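Local coordinates for phosphodiesterase (Trypanosoma brucei brucei, PDB 5H2Q), which belongs to the all-helical phosphodiesterase family of the HD clan and holds a zinc and a magnesium ion in its core, at residues Leu54-Gly57 with Pro61-Phe64; Tyr110-Glu115 with Asp311-Gly316; Leu122-Val127 with Arg193-Cys198; Thr220-Asp225 with Gln231-Val236; Pro304-Ile309 with Gln318-Arg323. One frame throughout, in Å; residues are numbered along the deposited sequence.

Contact 1: Leu54-Gly57 with Pro61-Phe64; sequences LLLG and PQKF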
# COMPACT_ATOMS: atom_id res chain seq x y z
N LEU A 54 -1.44 -10.66 11.79
CA LEU A 54 -2.55 -9.70 11.68
C LEU A 54 -3.74 -10.36 10.97
O LEU A 54 -4.86 -10.32 11.46
CB LEU A 54 -2.10 -8.48 10.88
CG LEU A 54 -3.13 -7.38 10.68
CD1 LEU A 54 -3.46 -6.66 12.02
CD2 LEU A 54 -2.65 -6.39 9.65
N LEU A 55 -3.46 -11.01 9.83
CA LEU A 55 -4.51 -11.64 9.04
C LEU A 55 -5.09 -12.89 9.73
O LEU A 55 -6.31 -13.01 9.82
CB LEU A 55 -4.01 -11.91 7.62
CG LEU A 55 -4.06 -10.73 6.62
CD1 LEU A 55 -3.53 -9.41 7.21
CD2 LEU A 55 -3.32 -11.06 5.34
N LEU A 56 -4.25 -13.78 10.26
CA LEU A 56 -4.84 -14.96 10.95
C LEU A 56 -5.64 -14.52 12.18
O LEU A 56 -6.69 -15.10 12.48
CB LEU A 56 -3.74 -15.95 11.40
CG LEU A 56 -3.19 -16.93 10.41
CD1 LEU A 56 -2.34 -17.97 11.14
CD2 LEU A 56 -4.29 -17.63 9.58
N GLY A 57 -5.15 -13.46 12.86
CA GLY A 57 -5.76 -12.92 14.06
C GLY A 57 -7.16 -12.40 13.84
O GLY A 57 -7.99 -12.49 14.75
N PRO A 61 -9.00 -14.95 6.71
CA PRO A 61 -8.61 -16.05 5.78
C PRO A 61 -9.40 -17.34 6.03
O PRO A 61 -9.89 -17.95 5.08
CB PRO A 61 -7.11 -16.26 6.05
CG PRO A 61 -6.66 -15.09 6.83
CD PRO A 61 -7.84 -14.38 7.41
N GLN A 62 -9.57 -17.70 7.31
CA GLN A 62 -10.29 -18.91 7.76
C GLN A 62 -11.73 -18.93 7.24
O GLN A 62 -12.19 -19.95 6.72
CB GLN A 62 -10.28 -19.00 9.29
CG GLN A 62 -8.88 -19.08 9.94
CD GLN A 62 -8.34 -17.72 10.35
OE1 GLN A 62 -8.44 -16.75 9.62
NE2 GLN A 62 -7.66 -17.65 11.50
N LYS A 63 -12.42 -17.76 7.31
CA LYS A 63 -13.79 -17.60 6.82
C LYS A 63 -13.90 -17.81 5.32
O LYS A 63 -14.98 -18.16 4.85
CB LYS A 63 -14.31 -16.20 7.14
CG LYS A 63 -14.61 -15.98 8.59
CD LYS A 63 -15.02 -14.52 8.86
CE LYS A 63 -15.19 -14.37 10.35
NZ LYS A 63 -15.50 -12.98 10.78
N PHE A 64 -12.80 -17.58 4.57
CA PHE A 64 -12.83 -17.72 3.12
C PHE A 64 -12.05 -18.95 2.62
O PHE A 64 -11.79 -19.05 1.43
CB PHE A 64 -12.40 -16.42 2.40
CG PHE A 64 -13.38 -15.33 2.78
CD1 PHE A 64 -14.72 -15.40 2.38
CD2 PHE A 64 -13.00 -14.30 3.64
CE1 PHE A 64 -15.64 -14.43 2.80
CE2 PHE A 64 -13.93 -13.34 4.06
CZ PHE A 64 -15.25 -13.43 3.66
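A tight corner between two consecutive helices is closed here by one side-chain bond and a small apolar patch: Leu55 and Leu56, near the end of helix 43-58, meet Pro61 and Gln62 of the short helix 60-63. Gln62 supplies the polar part. Its chain bends at chi2 (93°) and brings the amide beside Leu56, where NE2 donates to Leu56 O at 2.9 Å. The bond is nearly straight, with an N-H...O angle of 169°; it lies in the carbonyl plane and meets a lone pair of the oxygen, and the acceptor sits almost in the amide plane of Gln62. The Leu56 and Gln62 side chains cross at about a right angle, with Leu56 CD2 3.9 Å from Gln62 NE2. On the inner side, Pro61 turns its ring toward the first helix, placing CD 3.2 Å from Leu55 O and CG 4.2 Å from Leu55 CB. Leu71 of helix 68-80 packs on Leu55, Leu56 and Pro61. Two carbonyls at the corner thus have side-chain partners, Leu56 O in Gln62 and Leu55 O in Ser58 OG, consistent with side chains taking over part of the bonding where the helix ends.

Contact 2: Tyr110-Glu115 with Asp311-Gly316; sequences YEKLTE and DACLQG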
# COMPACT_ATOMS: atom_id res chain seq x y z
N TYR A 110 -15.08 -0.99 7.93
CA TYR A 110 -15.58 -2.34 7.65
C TYR A 110 -17.12 -2.32 7.42
O TYR A 110 -17.61 -3.19 6.71
CB TYR A 110 -15.23 -3.32 8.80
CG TYR A 110 -16.05 -3.13 10.05
CD1 TYR A 110 -17.26 -3.81 10.23
CD2 TYR A 110 -15.64 -2.25 11.05
CE1 TYR A 110 -18.05 -3.59 11.36
CE2 TYR A 110 -16.43 -2.01 12.17
CZ TYR A 110 -17.63 -2.69 12.33
OH TYR A 110 -18.36 -2.47 13.48
N GLU A 111 -17.85 -1.35 8.02
CA GLU A 111 -19.30 -1.25 7.81
C GLU A 111 -19.67 -0.90 6.36
O GLU A 111 -20.80 -1.19 5.94
CB GLU A 111 -19.91 -0.17 8.72
CG GLU A 111 -19.62 -0.41 10.20
CD GLU A 111 -20.41 0.51 11.11
OE1 GLU A 111 -20.55 1.70 10.75
OE2 GLU A 111 -20.92 0.04 12.15
N LYS A 112 -18.72 -0.27 5.62
CA LYS A 112 -18.94 0.17 4.25
C LYS A 112 -18.58 -0.89 3.20
O LYS A 112 -18.76 -0.65 2.01
CB LYS A 112 -18.12 1.44 3.96
CG LYS A 112 -18.09 2.53 5.05
CD LYS A 112 -19.46 3.14 5.32
CE LYS A 112 -19.35 4.29 6.27
NZ LYS A 112 -20.67 4.66 6.83
N LEU A 113 -18.03 -2.05 3.64
CA LEU A 113 -17.58 -3.11 2.74
C LEU A 113 -18.02 -4.45 3.26
O LEU A 113 -18.19 -4.60 4.46
CB LEU A 113 -16.03 -3.11 2.69
CG LEU A 113 -15.34 -1.89 2.04
CD1 LEU A 113 -13.83 -2.03 2.12
CD2 LEU A 113 -15.82 -1.71 0.57
N THR A 114 -18.15 -5.44 2.38
CA THR A 114 -18.47 -6.77 2.87
C THR A 114 -17.19 -7.34 3.49
O THR A 114 -16.09 -6.88 3.20
CB THR A 114 -18.93 -7.70 1.75
OG1 THR A 114 -17.85 -7.95 0.84
CG2 THR A 114 -20.19 -7.19 1.01
N GLU A 115 -17.34 -8.36 4.33
CA GLU A 115 -16.24 -9.09 4.96
C GLU A 115 -15.26 -9.63 3.90
O GLU A 115 -14.04 -9.52 4.09
CB GLU A 115 -16.85 -10.24 5.74
CG GLU A 115 -16.07 -10.62 6.95
CD GLU A 115 -16.89 -11.47 7.89
OE1 GLU A 115 -17.61 -12.38 7.41
OE2 GLU A 115 -16.78 -11.24 9.11
N ASP A 311 -15.12 13.86 5.52
CA ASP A 311 -16.33 14.67 5.47
C ASP A 311 -17.47 14.06 4.64
O ASP A 311 -18.62 14.22 5.03
CB ASP A 311 -16.02 16.11 4.99
CG ASP A 311 -15.10 16.91 5.89
OD1 ASP A 311 -14.79 16.44 7.01
OD2 ASP A 311 -14.64 18.00 5.47
N ALA A 312 -17.16 13.35 3.53
CA ALA A 312 -18.22 12.77 2.70
C ALA A 312 -18.84 11.48 3.25
O ALA A 312 -19.99 11.18 2.92
CB ALA A 312 -17.72 12.53 1.29
N CYS A 313 -18.06 10.69 4.01
CA CYS A 313 -18.54 9.37 4.43
C CYS A 313 -17.76 8.73 5.56
O CYS A 313 -18.37 8.07 6.39
CB CYS A 313 -18.58 8.45 3.20
SG CYS A 313 -19.22 6.79 3.51
N LEU A 314 -16.42 8.87 5.59
CA LEU A 314 -15.56 8.15 6.55
C LEU A 314 -15.26 8.89 7.85
O LEU A 314 -14.10 9.03 8.24
CB LEU A 314 -14.26 7.71 5.84
CG LEU A 314 -14.44 6.95 4.52
CD1 LEU A 314 -13.10 6.49 3.95
CD2 LEU A 314 -15.37 5.74 4.68
N GLN A 315 -16.34 9.25 8.60
CA GLN A 315 -16.26 9.97 9.87
C GLN A 315 -15.35 9.31 10.89
O GLN A 315 -14.70 10.02 11.65
CB GLN A 315 -17.67 10.19 10.49
CG GLN A 315 -18.66 10.93 9.58
CD GLN A 315 -18.48 12.43 9.61
OE1 GLN A 315 -19.09 13.14 10.42
NE2 GLN A 315 -17.66 12.94 8.70
N GLY A 316 -15.27 7.97 10.89
CA GLY A 316 -14.42 7.24 11.81
C GLY A 316 -12.93 7.38 11.57
O GLY A 316 -12.14 7.05 12.46
O HOH W 1 -20.27 7.14 8.04
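Lys112 carries the 110-115 side of this contact, laying its side chain along Cys313 and Leu314 of the 311-316 segment. The approach to it is a 3-10 turn, in which Tyr110 O receives a weak bond from Leu113 N. Lys112 itself points its CB toward the other segment. Its chain bends at chi2 (-64°) and then runs extended, so that different parts of the chain meet different neighbours: CG lies 4.2 Å from Leu314 CD2, and farther out CE comes to 3.7 Å from Cys313 SG. The sulfur is anti to its own backbone N (chi1 -177°), which sends it out beside the lysine methylenes. At the end of the chain Lys112 NZ donates to a water at 2.8 Å, and that water donates in turn to Cys313 O at 2.7 Å. The ammonium is therefore tied to the carbonyl indirectly. Cys313 is the first residue after helix 290-312 to leave helical phi/psi. In the all-helical fold of this family the contact joins two interhelical links, one leading into helix 115-127 and the other connecting helices 290-312 and 318-334; Tyr214 of helix 207-217 packs on both Cys313 and Leu314. Beyond the lysine, Thr114 is the N-cap of helix 115-127: its side chain caps a backbone N in the first turn, while Glu117 OE1 bonds back to Thr114 N, as in a capping box. Glu115, opening the helix, forms a salt bridge with Lys63 NZ.

Contact 3: Leu122-Val127 with Arg193-Cys198; sequences LITALV and RSMIDC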
# COMPACT_ATOMS: atom_id res chain seq x y z
N LEU A 122 -6.93 -6.39 2.28
CA LEU A 122 -5.72 -6.68 3.06
C LEU A 122 -4.73 -7.49 2.25
O LEU A 122 -3.53 -7.21 2.26
CB LEU A 122 -6.10 -7.36 4.37
CG LEU A 122 -6.95 -6.49 5.31
CD1 LEU A 122 -7.46 -7.30 6.47
CD2 LEU A 122 -6.17 -5.26 5.81
N ILE A 123 -5.26 -8.45 1.46
CA ILE A 123 -4.43 -9.23 0.54
C ILE A 123 -3.83 -8.31 -0.52
O ILE A 123 -2.64 -8.37 -0.78
CB ILE A 123 -5.27 -10.36 -0.11
CG1 ILE A 123 -5.62 -11.50 0.92
CG2 ILE A 123 -4.56 -10.90 -1.38
CD1 ILE A 123 -4.39 -12.13 1.68
N THR A 124 -4.67 -7.43 -1.12
CA THR A 124 -4.24 -6.48 -2.16
C THR A 124 -3.11 -5.56 -1.70
O THR A 124 -2.17 -5.30 -2.47
CB THR A 124 -5.45 -5.71 -2.70
OG1 THR A 124 -6.38 -6.66 -3.24
CG2 THR A 124 -5.05 -4.75 -3.82
N ALA A 125 -3.15 -5.13 -0.43
CA ALA A 125 -2.11 -4.28 0.12
C ALA A 125 -0.75 -4.97 -0.05
O ALA A 125 0.22 -4.31 -0.35
CB ALA A 125 -2.37 -4.00 1.59
N LEU A 126 -0.70 -6.32 0.10
CA LEU A 126 0.58 -7.04 -0.00
C LEU A 126 1.11 -7.20 -1.42
O LEU A 126 2.31 -7.42 -1.59
CB LEU A 126 0.49 -8.40 0.70
CG LEU A 126 0.16 -8.36 2.20
CD1 LEU A 126 -0.05 -9.79 2.75
CD2 LEU A 126 1.29 -7.64 2.99
N VAL A 127 0.24 -7.15 -2.44
CA VAL A 127 0.68 -7.33 -3.83
C VAL A 127 0.83 -6.00 -4.57
O VAL A 127 1.31 -6.00 -5.69
CB VAL A 127 -0.32 -8.23 -4.65
CG1 VAL A 127 -0.54 -9.57 -3.98
CG2 VAL A 127 -1.67 -7.51 -4.86
N ARG A 193 -11.15 -9.40 -9.49
CA ARG A 193 -11.52 -8.11 -10.10
C ARG A 193 -11.23 -6.93 -9.17
O ARG A 193 -10.61 -5.97 -9.60
CB ARG A 193 -12.98 -8.10 -10.57
CG ARG A 193 -13.36 -6.80 -11.33
CD ARG A 193 -14.83 -6.64 -11.70
NE ARG A 193 -15.71 -7.70 -11.21
CZ ARG A 193 -16.40 -7.65 -10.07
NH1 ARG A 193 -16.32 -6.60 -9.27
NH2 ARG A 193 -17.17 -8.67 -9.72
N SER A 194 -11.68 -7.02 -7.90
CA SER A 194 -11.47 -5.98 -6.90
C SER A 194 -9.99 -5.76 -6.63
O SER A 194 -9.59 -4.60 -6.53
CB SER A 194 -12.20 -6.31 -5.60
OG SER A 194 -13.59 -6.16 -5.81
N MET A 195 -9.18 -6.85 -6.54
CA MET A 195 -7.73 -6.72 -6.29
C MET A 195 -7.07 -5.91 -7.43
O MET A 195 -6.36 -4.94 -7.18
CB MET A 195 -7.07 -8.11 -6.16
CG MET A 195 -5.55 -8.06 -6.15
SD MET A 195 -4.88 -9.72 -6.25
CE MET A 195 -5.08 -10.06 -8.03
N ILE A 196 -7.33 -6.33 -8.67
CA ILE A 196 -6.78 -5.70 -9.86
C ILE A 196 -7.22 -4.23 -9.95
O ILE A 196 -6.34 -3.37 -10.08
CB ILE A 196 -7.11 -6.57 -11.12
CG1 ILE A 196 -6.26 -7.89 -11.06
CG2 ILE A 196 -6.85 -5.79 -12.44
CD1 ILE A 196 -6.79 -9.05 -11.96
N ASP A 197 -8.52 -3.93 -9.74
CA ASP A 197 -8.98 -2.53 -9.79
C ASP A 197 -8.34 -1.68 -8.70
O ASP A 197 -7.92 -0.56 -8.98
CB ASP A 197 -10.52 -2.44 -9.77
CG ASP A 197 -11.21 -2.83 -11.08
OD1 ASP A 197 -10.53 -2.86 -12.13
OD2 ASP A 197 -12.42 -3.07 -11.05
N CYS A 198 -8.14 -2.25 -7.49
CA CYS A 198 -7.48 -1.57 -6.39
C CYS A 198 -6.05 -1.25 -6.72
O CYS A 198 -5.60 -0.13 -6.42
CB CYS A 198 -7.56 -2.40 -5.12
SG CYS A 198 -9.17 -2.34 -4.34
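Thr124 OG1 is hydrogen-bonded to Val120 O, one turn back in its own helix, and from there presses on the Met195 side chain, lying 3.3 Å from both Met195 CB and Met195 CG. This is a buried helix-helix crossing inside the all-helical fold: helix segments 122-127 and 193-198 run in broadly the same direction, inclined by 46°, and their axes approach to 9.6 Å. Thr124 carries the largest part of the contact on its side. Its hydroxyl lies against the methionine methylenes, whereas its methyl enters the gap between successive turns of the other helix; Thr124 CG2 is 3.6 Å from Met195 O and 3.7 Å from Cys198 CB. The polar oxygen, turned to a hydrocarbon neighbour, thus keeps a partner within its own helix. Val127, a turn later, meets Met195 at about a right angle. Ala168 of helix 159-172 touches both Val127 and Met195, and Met238 of helix 227-242 touches Thr124, so further helices pack around the crossing. The helix containing Thr124 leads directly to the zinc ligands His128 and Asp129, and Ala125 O is hydrogen-bonded to His128 ND1, a second-shell link that should help set the orientation of that ligand. Thr124 itself lies about 10 Å from the zinc ion, measured from its side chain. On the valine, CG2 stands between the backbone N and the carbonyl carbon (CG1 having chi1 -55°), and this branch is 4.1 Å from Met195 SD.

Contact 4: Thr220-Asp225 with Gln231-Val236; sequences TSYNVD and QMTMDV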
# COMPACT_ATOMS: atom_id res chain seq x y z
N THR A 220 -24.94 11.42 -3.48
CA THR A 220 -26.21 10.72 -3.28
C THR A 220 -25.88 9.57 -2.31
O THR A 220 -24.88 8.88 -2.52
CB THR A 220 -26.78 10.19 -4.61
OG1 THR A 220 -25.79 9.42 -5.28
CG2 THR A 220 -27.31 11.30 -5.51
N SER A 221 -26.68 9.41 -1.24
CA SER A 221 -26.53 8.41 -0.16
C SER A 221 -25.76 7.13 -0.54
O SER A 221 -26.11 6.45 -1.52
CB SER A 221 -27.90 8.05 0.41
OG SER A 221 -27.79 7.17 1.52
N TYR A 222 -24.69 6.81 0.24
CA TYR A 222 -23.86 5.61 0.05
C TYR A 222 -24.72 4.36 -0.01
O TYR A 222 -25.60 4.19 0.82
CB TYR A 222 -22.78 5.49 1.14
CG TYR A 222 -21.81 4.35 0.91
CD1 TYR A 222 -20.99 4.33 -0.22
CD2 TYR A 222 -21.72 3.29 1.80
CE1 TYR A 222 -20.10 3.29 -0.44
CE2 TYR A 222 -20.84 2.23 1.57
CZ TYR A 222 -20.03 2.23 0.45
OH TYR A 222 -19.15 1.21 0.19
N ASN A 223 -24.55 3.55 -1.06
CA ASN A 223 -25.32 2.34 -1.27
C ASN A 223 -24.41 1.12 -1.13
O ASN A 223 -23.77 0.71 -2.10
CB ASN A 223 -26.04 2.37 -2.62
CG ASN A 223 -27.03 1.24 -2.85
OD1 ASN A 223 -27.43 0.52 -1.93
ND2 ASN A 223 -27.47 1.08 -4.09
N VAL A 224 -24.36 0.55 0.09
CA VAL A 224 -23.55 -0.64 0.42
C VAL A 224 -24.04 -1.88 -0.31
O VAL A 224 -23.36 -2.91 -0.30
CB VAL A 224 -23.39 -0.88 1.94
CG1 VAL A 224 -21.97 -1.34 2.27
CG2 VAL A 224 -23.76 0.36 2.75
N ASP A 225 -25.23 -1.78 -0.92
CA ASP A 225 -25.85 -2.81 -1.76
C ASP A 225 -25.28 -2.68 -3.19
O ASP A 225 -25.34 -3.65 -3.94
CB ASP A 225 -27.40 -2.64 -1.72
CG ASP A 225 -28.22 -3.51 -2.67
OD1 ASP A 225 -28.26 -3.19 -3.88
OD2 ASP A 225 -28.91 -4.43 -2.18
N GLN A 231 -16.58 -0.81 -4.61
CA GLN A 231 -15.30 -0.81 -5.35
C GLN A 231 -14.61 0.55 -5.22
O GLN A 231 -13.41 0.59 -4.98
CB GLN A 231 -15.45 -1.18 -6.84
CG GLN A 231 -14.09 -1.30 -7.57
CD GLN A 231 -13.21 -2.41 -7.01
OE1 GLN A 231 -13.62 -3.58 -6.97
NE2 GLN A 231 -12.02 -2.07 -6.51
N MET A 232 -15.36 1.64 -5.36
CA MET A 232 -14.78 2.96 -5.18
C MET A 232 -14.27 3.16 -3.75
O MET A 232 -13.22 3.76 -3.58
CB MET A 232 -15.74 4.08 -5.64
CG MET A 232 -15.85 4.19 -7.17
SD MET A 232 -14.33 4.42 -8.14
CE MET A 232 -13.50 5.65 -7.16
N THR A 233 -14.98 2.62 -2.72
CA THR A 233 -14.53 2.69 -1.34
C THR A 233 -13.22 1.87 -1.22
O THR A 233 -12.28 2.32 -0.56
CB THR A 233 -15.62 2.16 -0.38
OG1 THR A 233 -16.81 2.94 -0.57
CG2 THR A 233 -15.19 2.23 1.06
N MET A 234 -13.17 0.68 -1.84
CA MET A 234 -11.95 -0.16 -1.83
C MET A 234 -10.78 0.60 -2.48
O MET A 234 -9.69 0.64 -1.90
CB MET A 234 -12.19 -1.46 -2.59
CG MET A 234 -13.19 -2.40 -1.90
SD MET A 234 -13.35 -3.97 -2.74
CE MET A 234 -11.77 -4.75 -2.29
N ASP A 235 -11.01 1.24 -3.64
CA ASP A 235 -9.95 2.02 -4.33
C ASP A 235 -9.46 3.15 -3.44
O ASP A 235 -8.26 3.32 -3.23
CB ASP A 235 -10.50 2.62 -5.64
CG ASP A 235 -10.91 1.64 -6.71
OD1 ASP A 235 -10.51 0.45 -6.64
OD2 ASP A 235 -11.60 2.08 -7.66
N VAL A 236 -10.41 3.90 -2.84
CA VAL A 236 -10.10 5.00 -1.93
C VAL A 236 -9.35 4.52 -0.68
O VAL A 236 -8.42 5.20 -0.23
CB VAL A 236 -11.40 5.78 -1.61
CG1 VAL A 236 -11.30 6.58 -0.31
CG2 VAL A 236 -11.73 6.68 -2.79
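Tyr222 and Thr233 bring this contact together, joining the loop ahead of helix 227-242 to that same helix, whose far end supplies the zinc ligand Asp242. It is a local return of the chain in an all-helical fold, with an aromatic side chain spanning from the loop to the second turn of the helix. The polar meeting is of two hydroxyls: Tyr222 OH and Thr233 OG1 are 3.0 Å apart. Each has another partner, Tyr222 OH a hydrogen bond with Lys112 O and Thr233 OG1 one with His229 O, so the tyrosine also reaches the link before helix 115-127. Van der Waals contact of the hydroxyls with the ring and CB accompanies this. Tyr222 extends with its ring anti to the backbone N (chi1 -174°), and Thr233 OG1 lies obliquely by the ring, 3.3 Å from Tyr222 CE1. Tyr222 OH also stands 3.7 Å from Thr233 CB, while, within the loop itself, Val224 N lies over the rim of one ring face. Two further side-chain bonds lie within the segments. Asp225 N gives a weak bond to Asn223 OD1, in the manner of an Asx turn. On the helix, Gln231 reaches along one turn, its OE1 bonded with Ser194 OG of helix 185-200 and its other end turned to Asp235. That last bond runs from Gln231 NE2 to Asp235 OD1 at 2.9 Å, meeting the oxygen from above the carboxylate plane, 42° out of it.

Contact 5: Pro304-Ile309 with Gln318-Arg323; sequences PFFQKI and QWTVDR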
# COMPACT_ATOMS: atom_id res chain seq x y z
N PRO A 304 -6.10 17.45 1.46
CA PRO A 304 -7.41 17.48 0.79
C PRO A 304 -8.03 16.10 0.65
O PRO A 304 -9.21 15.94 0.87
CB PRO A 304 -7.11 18.11 -0.58
CG PRO A 304 -5.82 18.84 -0.39
CD PRO A 304 -5.05 18.03 0.59
N PHE A 305 -7.21 15.07 0.32
CA PHE A 305 -7.72 13.71 0.17
C PHE A 305 -8.43 13.21 1.46
O PHE A 305 -9.57 12.77 1.37
CB PHE A 305 -6.58 12.75 -0.25
CG PHE A 305 -6.99 11.30 -0.31
CD1 PHE A 305 -7.62 10.78 -1.44
CD2 PHE A 305 -6.78 10.45 0.77
CE1 PHE A 305 -7.98 9.43 -1.50
CE2 PHE A 305 -7.14 9.10 0.71
CZ PHE A 305 -7.73 8.60 -0.43
N PHE A 306 -7.74 13.26 2.61
CA PHE A 306 -8.31 12.73 3.86
C PHE A 306 -9.46 13.59 4.36
O PHE A 306 -10.48 13.04 4.77
CB PHE A 306 -7.26 12.55 4.94
CG PHE A 306 -6.36 11.34 4.70
CD1 PHE A 306 -6.81 10.06 5.00
CD2 PHE A 306 -5.06 11.51 4.25
CE1 PHE A 306 -5.96 8.95 4.82
CE2 PHE A 306 -4.22 10.40 4.06
CZ PHE A 306 -4.67 9.13 4.38
N GLN A 307 -9.32 14.93 4.30
CA GLN A 307 -10.42 15.80 4.74
C GLN A 307 -11.71 15.51 3.97
O GLN A 307 -12.76 15.38 4.60
CB GLN A 307 -10.00 17.30 4.60
CG GLN A 307 -11.03 18.31 5.13
CD GLN A 307 -11.08 18.33 6.64
OE1 GLN A 307 -10.21 18.90 7.32
NE2 GLN A 307 -12.10 17.70 7.21
N LYS A 308 -11.62 15.38 2.63
CA LYS A 308 -12.75 15.16 1.72
C LYS A 308 -13.41 13.79 1.92
O LYS A 308 -14.64 13.69 1.89
CB LYS A 308 -12.35 15.34 0.25
CG LYS A 308 -12.07 16.80 -0.16
CD LYS A 308 -11.46 16.85 -1.57
CE LYS A 308 -11.20 18.25 -2.07
NZ LYS A 308 -10.56 18.23 -3.42
N ILE A 309 -12.59 12.72 2.09
CA ILE A 309 -13.17 11.39 2.26
C ILE A 309 -13.82 11.25 3.65
O ILE A 309 -14.87 10.61 3.73
CB ILE A 309 -12.22 10.21 1.88
CG1 ILE A 309 -11.09 10.04 2.93
CG2 ILE A 309 -11.69 10.38 0.44
CD1 ILE A 309 -10.11 8.84 2.66
N GLN A 318 -11.44 10.36 11.10
CA GLN A 318 -11.12 11.76 11.44
C GLN A 318 -9.68 11.96 11.99
O GLN A 318 -9.07 13.00 11.72
CB GLN A 318 -12.20 12.33 12.41
CG GLN A 318 -11.98 13.78 12.90
CD GLN A 318 -11.92 14.81 11.79
OE1 GLN A 318 -12.75 14.83 10.88
NE2 GLN A 318 -10.93 15.69 11.86
N TRP A 319 -9.12 10.95 12.72
CA TRP A 319 -7.77 11.02 13.28
C TRP A 319 -6.69 11.25 12.20
O TRP A 319 -5.61 11.79 12.53
CB TRP A 319 -7.44 9.77 14.12
CG TRP A 319 -6.84 8.62 13.34
CD1 TRP A 319 -5.54 8.49 12.95
CD2 TRP A 319 -7.53 7.46 12.84
NE1 TRP A 319 -5.38 7.33 12.22
CE2 TRP A 319 -6.57 6.66 12.17
CE3 TRP A 319 -8.86 7.00 12.92
CZ2 TRP A 319 -6.91 5.44 11.57
CZ3 TRP A 319 -9.19 5.79 12.32
CH2 TRP A 319 -8.22 5.03 11.65
N THR A 320 -6.94 10.75 10.97
CA THR A 320 -6.00 10.85 9.83
C THR A 320 -5.80 12.34 9.50
O THR A 320 -4.66 12.78 9.32
CB THR A 320 -6.43 10.03 8.60
OG1 THR A 320 -7.67 10.51 8.09
CG2 THR A 320 -6.48 8.52 8.85
N VAL A 321 -6.91 13.10 9.48
CA VAL A 321 -6.92 14.56 9.27
C VAL A 321 -6.11 15.26 10.39
O VAL A 321 -5.21 16.06 10.10
CB VAL A 321 -8.38 15.11 9.17
CG1 VAL A 321 -8.41 16.64 9.12
CG2 VAL A 321 -9.13 14.52 7.98
N ASP A 322 -6.40 14.93 11.67
CA ASP A 322 -5.73 15.52 12.83
C ASP A 322 -4.22 15.30 12.86
O ASP A 322 -3.47 16.24 13.15
CB ASP A 322 -6.36 15.01 14.16
CG ASP A 322 -7.86 15.19 14.34
OD1 ASP A 322 -8.48 15.94 13.55
OD2 ASP A 322 -8.43 14.57 15.27
N ARG A 323 -3.76 14.05 12.62
CA ARG A 323 -2.33 13.74 12.67
C ARG A 323 -1.55 14.37 11.53
O ARG A 323 -0.41 14.74 11.74
CB ARG A 323 -2.08 12.24 12.74
CG ARG A 323 -1.13 11.89 13.86
CD ARG A 323 -1.89 11.61 15.15
NE ARG A 323 -1.58 10.29 15.69
CZ ARG A 323 -1.94 9.13 15.14
NH1 ARG A 323 -2.62 9.12 14.00
NH2 ARG A 323 -1.61 7.99 15.71
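Phe306 overlaps Thr320, the two side chains crossing at about a right angle; the ring's CD1 corner comes to 3.2 Å from Thr320 OG1 and 3.6 Å from Thr320 CB. The hydroxyl does not depend on the ring for a polar partner, being hydrogen-bonded to Met317 O in the preceding turn. Across one face of the same ring, Phe305 CD2 stands over the centre, 3.9 Å above the plane. Next to this pair Val321 divides its branches: CG2 fits against the backbone of the opposing helix, 3.7 Å from Gln307 N, and CG1 lies 3.4 Å from Gln307 OE1. The two helices form an antiparallel hairpin, helix 318-334 running back along helix 290-312 after a short link, with segment axes 8.8 Å apart and an angle of 148° between their directions. Helix 290-312 is kinked at Pro304, two residues before Phe306. Ala240 of helix 227-242 touches Phe306, and the bound LLI ligand lies about 10 Å from that side chain, so the hairpin lies near the ligand pocket without Phe306 touching the ligand. Gln307 bends at chi2 (73°), bringing its amide alongside Val321 while NE2 bonds to Asp311 OD1 one turn on. Gln318 behaves similarly on the second helix, its NE2 donating to Asp322 OD1 at 3.0 Å, on the syn side, 33° out of the carboxylate plane.

From the N terminus, contact 1 closes first, a short corner between helices 43-58 and 60-63. Contact 2 then opens at 110-115 and closes at 311-316, the longest loop of the set; contacts 3 and 4 both nest within it, in series with each other. Contact 5 crosses contact 2, since 304-309 precedes 311-316 and 318-323 follows it, both contacts using helix 290-312. Neighbours also touch in space: contact 1 packs on contact 3 through Leu55 and Ile123, contact 3 joins contact 4 through Ser194 and Gln231, and contact 4 meets contact 5 through Val236 and Ile309. Touching contacts thus lead from the N-terminal helices, past the helix preceding two zinc ligands, to the C-terminal hairpin.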